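Local coordinates for alpha-glucosidase (Bacteroides thetaiotaomicron, PDB 5XFM), which probably hydrolyses terminal beta-L-arabinopyranosyl and alpha-galactosyl residues, as a calcium-containing bifunctional enzyme of glycoside hydrolase family 97, at residues Gln159-Arg168 against Pro237-Asn245; Gly190-Phe199 against Ser221-Tyr232. The protein carries 1 engineered substitution. All coordinates share one frame; numbering follows the deposited sequence.

Contact 1 (Gln159-Arg168 against Pro237-Asn245)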
loop_
_atom_site.group_PDB
_atom_site.type_symbol
_atom_site.label_atom_id
_atom_site.label_comp_id
_atom_site.label_asym_id
_atom_site.label_seq_id
_atom_site.Cartn_x
_atom_site.Cartn_y
_atom_site.Cartn_z
ATOM N N GLN A 159 4.372 -8.105 12.482
ATOM C CA GLN A 159 5.719 -7.611 12.259
ATOM C C GLN A 159 6.717 -8.716 12.630
ATOM O O GLN A 159 6.577 -9.359 13.668
ATOM C CB GLN A 159 5.964 -6.335 13.072
ATOM C CG GLN A 159 7.410 -5.866 13.089
ATOM C CD GLN A 159 7.896 -5.375 11.739
ATOM O OE1 GLN A 159 7.914 -6.124 10.761
ATOM N NE2 GLN A 159 8.327 -4.122 11.688
ATOM N N SER A 160 7.722 -8.946 11.790
ATOM C CA SER A 160 8.656 -10.049 12.035
ATOM C C SER A 160 9.738 -9.678 13.048
ATOM O O SER A 160 9.810 -8.538 13.502
ATOM C CB SER A 160 9.315 -10.510 10.726
ATOM O OG SER A 160 10.251 -9.556 10.235
ATOM N N ASP A 161 10.560 -10.656 13.418
ATOM C CA ASP A 161 11.799 -10.370 14.128
ATOM C C ASP A 161 12.674 -9.529 13.211
ATOM O O ASP A 161 12.417 -9.441 12.007
ATOM C CB ASP A 161 12.547 -11.647 14.530
ATOM C CG ASP A 161 11.750 -12.529 15.471
ATOM O OD1 ASP A 161 11.190 -12.000 16.455
ATOM O OD2 ASP A 161 11.695 -13.755 15.226
ATOM N N ALA A 162 13.681 -8.885 13.787
ATOM C CA ALA A 162 14.638 -8.130 13.000
ATOM C C ALA A 162 15.781 -9.042 12.572
ATOM O O ALA A 162 16.178 -9.929 13.326
ATOM C CB ALA A 162 15.163 -6.936 13.788
ATOM N N MET A 163 16.301 -8.807 11.367
ATOM C CA MET A 163 17.506 -9.480 10.853
ATOM C C MET A 163 17.324 -10.991 10.633
ATOM O O MET A 163 18.276 -11.752 10.775
ATOM C CB MET A 163 18.707 -9.264 11.789
ATOM C CG MET A 163 18.865 -7.846 12.339
ATOM S SD MET A 163 18.675 -6.559 11.105
ATOM C CE MET A 163 19.976 -6.953 9.935
ATOM N N ILE A 164 16.112 -11.429 10.309
ATOM C CA ILE A 164 15.906 -12.806 9.873
ATOM C C ILE A 164 15.569 -12.800 8.385
ATOM O O ILE A 164 15.672 -11.763 7.728
ATOM C CB ILE A 164 14.788 -13.520 10.662
ATOM C CG1 ILE A 164 13.450 -12.812 10.449
ATOM C CG2 ILE A 164 15.139 -13.603 12.146
ATOM C CD1 ILE A 164 12.253 -13.599 10.942
ATOM N N GLY A 165 15.201 -13.959 7.848
ATOM C CA GLY A 165 14.860 -14.061 6.440
ATOM C C GLY A 165 16.083 -13.990 5.536
ATOM O O GLY A 165 17.221 -14.077 6.000
ATOM N N TRP A 166 15.842 -13.812 4.241
ATOM C CA TRP A 166 16.894 -13.830 3.233
ATOM C C TRP A 166 17.966 -12.765 3.479
ATOM O O TRP A 166 17.682 -11.566 3.476
ATOM C CB TRP A 166 16.289 -13.650 1.836
ATOM C CG TRP A 166 17.299 -13.589 0.733
ATOM C CD1 TRP A 166 17.621 -12.502 -0.031
ATOM C CD2 TRP A 166 18.116 -14.671 0.257
ATOM N NE1 TRP A 166 18.591 -12.842 -0.951
ATOM C CE2 TRP A 166 18.913 -14.165 -0.793
ATOM C CE3 TRP A 166 18.254 -16.016 0.621
ATOM C CZ2 TRP A 166 19.833 -14.959 -1.485
ATOM C CZ3 TRP A 166 19.171 -16.804 -0.069
ATOM C CH2 TRP A 166 19.946 -16.270 -1.108
ATOM N N LYS A 167 19.187 -13.230 3.720
ATOM C CA LYS A 167 20.342 -12.376 3.969
ATOM C C LYS A 167 20.106 -11.330 5.071
ATOM O O LYS A 167 20.618 -10.206 4.990
ATOM C CB LYS A 167 20.758 -11.683 2.669
ATOM C CG LYS A 167 21.060 -12.640 1.525
ATOM C CD LYS A 167 22.284 -13.487 1.818
ATOM C CE LYS A 167 22.591 -14.439 0.671
ATOM N NZ LYS A 167 23.653 -15.415 1.045
ATOM N N ARG A 168 19.361 -11.721 6.106
ATOM C CA ARG A 168 19.081 -10.849 7.252
ATOM C C ARG A 168 18.382 -9.550 6.847
ATOM O O ARG A 168 18.585 -8.515 7.475
ATOM C CB ARG A 168 20.392 -10.533 7.992
ATOM C CG ARG A 168 21.141 -11.757 8.537
ATOM C CD ARG A 168 22.504 -11.382 9.138
ATOM N NE ARG A 168 22.467 -10.316 10.139
ATOM C CZ ARG A 168 22.286 -10.508 11.441
ATOM N NH1 ARG A 168 22.121 -11.732 11.922
ATOM N NH2 ARG A 168 22.278 -9.472 12.269
ATOM N N PRO A 237 9.852 1.578 15.900
ATOM C CA PRO A 237 10.636 0.436 15.406
ATOM C C PRO A 237 11.498 -0.234 16.476
ATOM O O PRO A 237 11.836 0.382 17.488
ATOM C CB PRO A 237 11.517 1.054 14.306
ATOM C CG PRO A 237 11.409 2.541 14.476
ATOM C CD PRO A 237 10.075 2.789 15.090
ATOM N N MET A 238 11.832 -1.502 16.248
ATOM C CA MET A 238 12.678 -2.253 17.162
ATOM C C MET A 238 14.145 -1.846 17.024
ATOM O O MET A 238 14.605 -1.532 15.933
ATOM C CB MET A 238 12.508 -3.751 16.913
ATOM C CG MET A 238 11.062 -4.205 17.028
ATOM S SD MET A 238 10.779 -5.824 16.303
ATOM C CE MET A 238 11.120 -5.488 14.579
ATOM N N ALA A 239 14.867 -1.857 18.140
ATOM C CA ALA A 239 16.258 -1.451 18.171
ATOM C C ALA A 239 17.134 -2.325 17.274
ATOM O O ALA A 239 18.122 -1.860 16.710
ATOM C CB ALA A 239 16.776 -1.483 19.607
ATOM N N GLU A 240 16.757 -3.589 17.127
ATOM C CA GLU A 240 17.552 -4.522 16.343
ATOM C C GLU A 240 17.430 -4.297 14.836
ATOM O O GLU A 240 18.164 -4.911 14.069
ATOM C CB GLU A 240 17.165 -5.970 16.671
ATOM C CG GLU A 240 17.505 -6.415 18.088
ATOM C CD GLU A 240 16.461 -5.977 19.102
ATOM O OE1 GLU A 240 15.440 -5.382 18.691
ATOM O OE2 GLU A 240 16.664 -6.228 20.310
ATOM N N GLU A 241 16.512 -3.432 14.408
ATOM C CA GLU A 241 16.355 -3.156 12.979
ATOM C C GLU A 241 17.581 -2.404 12.437
ATOM O O GLU A 241 18.382 -1.877 13.214
ATOM C CB GLU A 241 15.082 -2.351 12.708
ATOM C CG GLU A 241 13.790 -3.133 12.909
ATOM C CD GLU A 241 12.543 -2.307 12.603
ATOM O OE1 GLU A 241 12.385 -1.863 11.442
ATOM O OE2 GLU A 241 11.729 -2.094 13.530
ATOM N N ASN A 242 17.741 -2.395 11.113
ATOM C CA ASN A 242 18.887 -1.744 10.469
ATOM C C ASN A 242 20.202 -2.312 11.000
ATOM O O ASN A 242 21.203 -1.594 11.112
ATOM C CB ASN A 242 18.831 -0.227 10.685
ATOM C CG ASN A 242 19.631 0.545 9.656
ATOM O OD1 ASN A 242 19.757 0.125 8.507
ATOM N ND2 ASN A 242 20.182 1.684 10.069
ATOM N N ASN A 243 20.166 -3.593 11.367
ATOM C CA ASN A 243 21.296 -4.285 11.992
ATOM C C ASN A 243 21.779 -3.614 13.283
ATOM O O ASN A 243 22.935 -3.757 13.666
ATOM C CB ASN A 243 22.453 -4.405 11.009
ATOM C CG ASN A 243 23.341 -5.592 11.303
ATOM O OD1 ASN A 243 22.893 -6.600 11.856
ATOM N ND2 ASN A 243 24.604 -5.487 10.923
ATOM N N GLY A 244 20.894 -2.875 13.949
ATOM C CA GLY A 244 21.254 -2.195 15.182
ATOM C C GLY A 244 21.839 -0.807 14.979
ATOM O O GLY A 244 22.310 -0.188 15.933
ATOM N N ASN A 245 21.829 -0.318 13.740
ATOM C CA ASN A 245 22.316 1.038 13.457
ATOM C C ASN A 245 21.202 2.075 13.537
ATOM O O ASN A 245 20.088 1.834 13.075
ATOM C CB ASN A 245 22.964 1.101 12.074
ATOM C CG ASN A 245 23.978 -0.005 11.861
ATOM O OD1 ASN A 245 25.035 -0.026 12.490
ATOM N ND2 ASN A 245 23.651 -0.938 10.981
HETATM O O HOH W 1 10.068 -2.417 9.892
HETATM O O HOH W 2 9.070 -1.781 13.495
#

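Contact 2 (Gly190-Phe199 against Ser221-Tyr232)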
loop_
_atom_site.group_PDB
_atom_site.type_symbol
_atom_site.label_atom_id
_atom_site.label_comp_id
_atom_site.label_asym_id
_atom_site.label_seq_id
_atom_site.Cartn_x
_atom_site.Cartn_y
_atom_site.Cartn_z
ATOM N N GLY A 190 5.692 -11.862 18.293
ATOM C CA GLY A 190 5.682 -11.054 19.500
ATOM C C GLY A 190 6.109 -9.610 19.275
ATOM O O GLY A 190 6.654 -8.963 20.176
ATOM N N HIS A 191 5.889 -9.094 18.069
ATOM C CA HIS A 191 6.226 -7.696 17.807
ATOM C C HIS A 191 5.045 -6.909 17.242
ATOM O O HIS A 191 5.232 -5.898 16.569
ATOM C CB HIS A 191 7.426 -7.613 16.861
ATOM C CG HIS A 191 8.660 -8.276 17.395
ATOM N ND1 HIS A 191 9.287 -7.864 18.552
ATOM C CD2 HIS A 191 9.382 -9.324 16.931
ATOM C CE1 HIS A 191 10.340 -8.631 18.779
ATOM N NE2 HIS A 191 10.421 -9.524 17.809
ATOM N N GLY A 192 3.830 -7.355 17.546
ATOM C CA GLY A 192 2.632 -6.710 17.037
ATOM C C GLY A 192 2.458 -6.820 15.531
ATOM O O GLY A 192 2.885 -7.792 14.918
ATOM N N TYR A 193 1.839 -5.813 14.927
ATOM C CA TYR A 193 1.389 -5.913 13.541
ATOM C C TYR A 193 1.727 -4.666 12.731
ATOM O O TYR A 193 1.717 -3.554 13.259
ATOM C CB TYR A 193 -0.118 -6.158 13.510
ATOM C CG TYR A 193 -0.552 -7.210 14.499
ATOM C CD1 TYR A 193 -0.546 -8.554 14.160
ATOM C CD2 TYR A 193 -0.941 -6.859 15.786
ATOM C CE1 TYR A 193 -0.932 -9.515 15.069
ATOM C CE2 TYR A 193 -1.324 -7.816 16.702
ATOM C CZ TYR A 193 -1.318 -9.139 16.339
ATOM O OH TYR A 193 -1.705 -10.088 17.245
ATOM N N THR A 194 2.023 -4.841 11.451
ATOM C CA THR A 194 2.317 -3.685 10.613
ATOM C C THR A 194 1.056 -3.143 9.951
ATOM O O THR A 194 0.112 -3.893 9.677
ATOM C CB THR A 194 3.369 -4.000 9.532
ATOM O OG1 THR A 194 2.879 -5.018 8.653
ATOM C CG2 THR A 194 4.669 -4.425 10.180
ATOM N N PHE A 195 1.050 -1.831 9.715
ATOM C CA PHE A 195 -0.065 -1.139 9.072
ATOM C C PHE A 195 -0.227 -1.584 7.627
ATOM O O PHE A 195 0.734 -2.054 7.016
ATOM C CB PHE A 195 0.132 0.388 9.135
ATOM C CG PHE A 195 0.002 0.968 10.518
ATOM C CD1 PHE A 195 -1.108 0.688 11.305
ATOM C CD2 PHE A 195 0.989 1.799 11.029
ATOM C CE1 PHE A 195 -1.234 1.225 12.574
ATOM C CE2 PHE A 195 0.871 2.337 12.300
ATOM C CZ PHE A 195 -0.243 2.050 13.075
ATOM N N PRO A 196 -1.452 -1.471 7.082
ATOM C CA PRO A 196 -2.665 -1.077 7.813
ATOM C C PRO A 196 -3.315 -2.278 8.487
ATOM O O PRO A 196 -2.961 -3.426 8.195
ATOM C CB PRO A 196 -3.554 -0.488 6.715
ATOM C CG PRO A 196 -3.177 -1.284 5.493
ATOM C CD PRO A 196 -1.688 -1.523 5.627
ATOM N N CYS A 197 -4.256 -2.010 9.381
ATOM C CA CYS A 197 -4.837 -3.058 10.205
ATOM C C CYS A 197 -6.359 -3.016 10.167
ATOM O O CYS A 197 -6.963 -2.010 10.527
ATOM C CB CYS A 197 -4.339 -2.909 11.638
ATOM S SG CYS A 197 -2.554 -2.996 11.781
ATOM N N LEU A 198 -6.972 -4.120 9.750
ATOM C CA LEU A 198 -8.419 -4.168 9.562
ATOM C C LEU A 198 -9.126 -4.855 10.729
ATOM O O LEU A 198 -8.717 -5.912 11.193
ATOM C CB LEU A 198 -8.767 -4.879 8.246
ATOM C CG LEU A 198 -10.262 -4.927 7.898
ATOM C CD1 LEU A 198 -10.855 -3.513 7.766
ATOM C CD2 LEU A 198 -10.512 -5.720 6.636
ATOM N N PHE A 199 -10.202 -4.237 11.190
ATOM C CA PHE A 199 -10.987 -4.753 12.297
ATOM C C PHE A 199 -12.455 -4.818 11.918
ATOM O O PHE A 199 -12.993 -3.891 11.315
ATOM C CB PHE A 199 -10.813 -3.890 13.540
ATOM C CG PHE A 199 -9.409 -3.849 14.071
ATOM C CD1 PHE A 199 -8.482 -2.961 13.551
ATOM C CD2 PHE A 199 -9.029 -4.669 15.120
ATOM C CE1 PHE A 199 -7.192 -2.910 14.053
ATOM C CE2 PHE A 199 -7.745 -4.620 15.626
ATOM C CZ PHE A 199 -6.824 -3.739 15.090
ATOM N N SER A 221 5.745 3.693 12.050
ATOM C CA SER A 221 5.211 3.040 13.240
ATOM C C SER A 221 4.367 1.823 12.883
ATOM O O SER A 221 4.089 1.565 11.710
ATOM C CB SER A 221 4.393 4.025 14.076
ATOM O OG SER A 221 5.240 4.936 14.754
ATOM N N ARG A 222 3.961 1.085 13.909
ATOM C CA ARG A 222 3.167 -0.126 13.728
ATOM C C ARG A 222 2.261 -0.313 14.944
ATOM O O ARG A 222 2.266 0.521 15.853
ATOM C CB ARG A 222 4.066 -1.342 13.556
ATOM C CG ARG A 222 4.700 -1.770 14.854
ATOM C CD ARG A 222 5.662 -2.903 14.680
ATOM N NE ARG A 222 6.209 -3.288 15.971
ATOM C CZ ARG A 222 7.266 -2.716 16.524
ATOM N NH1 ARG A 222 7.881 -1.730 15.892
ATOM N NH2 ARG A 222 7.696 -3.121 17.711
ATOM N N LEU A 223 1.473 -1.384 14.965
ATOM C CA LEU A 223 0.673 -1.681 16.153
ATOM C C LEU A 223 1.361 -2.716 17.039
ATOM O O LEU A 223 1.989 -3.665 16.542
ATOM C CB LEU A 223 -0.737 -2.163 15.775
ATOM C CG LEU A 223 -1.728 -1.109 15.267
ATOM C CD1 LEU A 223 -3.145 -1.670 15.169
ATOM C CD2 LEU A 223 -1.692 0.147 16.122
ATOM N N SER A 224 1.277 -2.507 18.351
ATOM C CA SER A 224 1.790 -3.475 19.319
ATOM C C SER A 224 0.910 -4.718 19.369
ATOM O O SER A 224 -0.113 -4.807 18.692
ATOM C CB SER A 224 1.863 -2.872 20.725
ATOM O OG SER A 224 0.566 -2.598 21.237
ATOM N N ASP A 225 1.316 -5.687 20.180
ATOM C CA ASP A 225 0.414 -6.763 20.550
ATOM C C ASP A 225 -0.723 -6.157 21.380
ATOM O O ASP A 225 -0.602 -5.033 21.886
ATOM C CB ASP A 225 1.141 -7.852 21.342
ATOM C CG ASP A 225 1.854 -8.850 20.444
ATOM O OD1 ASP A 225 3.099 -8.922 20.502
ATOM O OD2 ASP A 225 1.167 -9.592 19.715
ATOM N N VAL A 226 -1.832 -6.881 21.483
ATOM C CA VAL A 226 -2.945 -6.443 22.307
ATOM C C VAL A 226 -2.515 -6.414 23.757
ATOM O O VAL A 226 -1.641 -7.175 24.172
ATOM C CB VAL A 226 -4.174 -7.358 22.197
ATOM C CG1 VAL A 226 -5.405 -6.688 22.804
ATOM C CG2 VAL A 226 -4.434 -7.687 20.795
ATOM N N SER A 227 -3.106 -5.494 24.503
ATOM C CA SER A 227 -2.974 -5.455 25.945
ATOM C C SER A 227 -4.361 -5.154 26.488
ATOM O O SER A 227 -5.220 -4.674 25.747
ATOM C CB SER A 227 -1.966 -4.397 26.388
ATOM O OG SER A 227 -2.461 -3.091 26.136
ATOM N N GLU A 228 -4.599 -5.500 27.749
ATOM C CA GLU A 228 -5.882 -5.235 28.395
ATOM C C GLU A 228 -7.064 -5.842 27.639
ATOM O O GLU A 228 -8.188 -5.371 27.768
ATOM C CB GLU A 228 -6.091 -3.726 28.564
ATOM C CG GLU A 228 -5.025 -3.057 29.420
ATOM C CD GLU A 228 -5.202 -1.555 29.528
ATOM O OE1 GLU A 228 -6.321 -1.058 29.270
ATOM O OE2 GLU A 228 -4.214 -0.866 29.857
ATOM N N GLY A 229 -6.798 -6.858 26.823
ATOM C CA GLY A 229 -7.849 -7.564 26.116
ATOM C C GLY A 229 -8.326 -6.947 24.812
ATOM O O GLY A 229 -8.935 -7.630 23.990
ATOM N N ASN A 230 -8.082 -5.653 24.625
ATOM C CA ASN A 230 -8.645 -4.953 23.473
ATOM C C ASN A 230 -7.891 -3.710 22.990
ATOM O O ASN A 230 -8.411 -2.954 22.172
ATOM C CB ASN A 230 -10.077 -4.544 23.807
ATOM C CG ASN A 230 -10.156 -3.732 25.088
ATOM O OD1 ASN A 230 -9.130 -3.412 25.698
ATOM N ND2 ASN A 230 -11.371 -3.384 25.497
ATOM N N LEU A 231 -6.680 -3.486 23.488
ATOM C CA LEU A 231 -5.985 -2.238 23.178
ATOM C C LEU A 231 -4.728 -2.450 22.348
ATOM O O LEU A 231 -3.858 -3.235 22.712
ATOM C CB LEU A 231 -5.621 -1.485 24.462
ATOM C CG LEU A 231 -4.767 -0.238 24.195
ATOM C CD1 LEU A 231 -5.582 0.800 23.459
ATOM C CD2 LEU A 231 -4.163 0.339 25.470
ATOM N N TYR A 232 -4.634 -1.721 21.244
ATOM C CA TYR A 232 -3.442 -1.735 20.408
ATOM C C TYR A 232 -2.755 -0.388 20.512
ATOM O O TYR A 232 -3.386 0.631 20.320
ATOM C CB TYR A 232 -3.797 -2.023 18.948
ATOM C CG TYR A 232 -4.426 -3.373 18.741
ATOM C CD1 TYR A 232 -5.791 -3.550 18.901
ATOM C CD2 TYR A 232 -3.654 -4.473 18.397
ATOM C CE1 TYR A 232 -6.373 -4.779 18.719
ATOM C CE2 TYR A 232 -4.229 -5.705 18.205
ATOM C CZ TYR A 232 -5.590 -5.856 18.369
ATOM O OH TYR A 232 -6.177 -7.086 18.196
HETATM O O HOH W 3 -2.054 -9.452 19.847
HETATM O O HOH W 4 3.869 -0.937 10.420
#

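Contact 1 (Gln159-Arg168 against Pro237-Asn245)
Met-163 lays its thioether sulfur against the carbonyl O of Glu-240 and the backbone N of Asn-243, in a contact between two inter-strand loops of the N-terminal beta-sandwich domain of this GH97 enzyme. The loop 159-168 follows strand 153-156; the loop 237-245 follows strand 231-235 and begins with a type I beta turn from Met-238 to Glu-241. CG of Met-163 lies anti to its carbonyl carbon (chi1 -43°), and two further bends fold the chain so that SD comes 3.3 Å from Asn-243 N while CE packs on the Asn-243 side chain, the two side chains crossing at about a right angle. Ala-162 seats its CB on the turn, 3.6 Å from Glu-240 CB. From the other loop, Met-238 approaches Gln-159 from the opposite direction, its CE 3.5 Å from Ser-160 O and also near CG of Gln-159. Two waters tie the deeper, buried end together: Gln-159 NE2 donates to both, and one water donates a hydrogen bond to OE1 and the other to OE2 of Glu-241. The same carboxylate braces its own loop, because OE2 accepts from Met-238 N at 2.8 Å, on the anti side and somewhat out of plane, and OE1 takes the backbone N-H of Asp-408. Lys-409 NZ, bonded to the carbonyls of Ala-239, Glu-241 and Asn-245, joins this loop to the barrel part of the chain. At the outer end Met-163 CB rests against one face of the Arg-168 guanidinium, whose plane is turned 72° from the Asn-243 amide. There Arg-168 NH2 donates in its own plane to Asn-243 OD1, 3.0 Å away with an N-H...O angle of 160°.

Contact 2 (Gly190-Phe199 against Ser221-Tyr232)
A single antiparallel beta bridge, the hydrogen-bonded pair Tyr-193 and Leu-223, joins the lead-in to strand 197-200 with the short strand 222-223 inside the N-terminal beta-sandwich domain. Tyr-193 N donates to Leu-223 O at 2.7 Å, and Leu-223 N returns a bond to Tyr-193 O at 2.8 Å. Gly-192 CA continues the close approach with a CA-H...O contact to Leu-223 O. Arg-222, extended from CG to NE, carries NE to His-191 O (2.9 Å, 149°). Leu-223 fills the apolar layer: CG and CD2 meet Phe-195 CE1, while CD1 lies 3.7 Å from Cys-197 SG and at the edge of the Phe-199 ring. Phe-199 then turns its edge to a face of Tyr-232, an offset edge-to-face pair with centroids 5.1 Å apart and planes at 63°, and Phe-148 stacks on Phe-199. Tyr-193 CE2 reaches the Tyr-232 edge in its plane. Asp-225 OD2 is held by Ser-187 OG, and OD1 accepts a weak bond from Gly-192 N. Two residues along each chain from the bridge, a water accepts from Phe-195 N and donates to Ser-221 O, 2.8 Å away.

In the fold
Both contacts belong to the N-terminal GH97 region, and contact 2 falls within the chain span between the two segments of contact 1. Contact 2 is buried and joins elements of the two large antiparallel sheets through backbone pairing, aromatic rings and a leucine. Contact 1 is partly exposed, without regular secondary structure, and relies on methionines, waters and one arginine-to-amide bond; its 237-245 loop also reaches the part of the chain carrying the parallel sheet. The two meet directly: Gln-159 N probably bonds to Gly-192 O, Asp-161 OD1 holds His-191 NE2 weakly, and Met-238 SD packs against that imidazole while Pro-237 CA packs against the NH1 edge of the Arg-222 guanidinium.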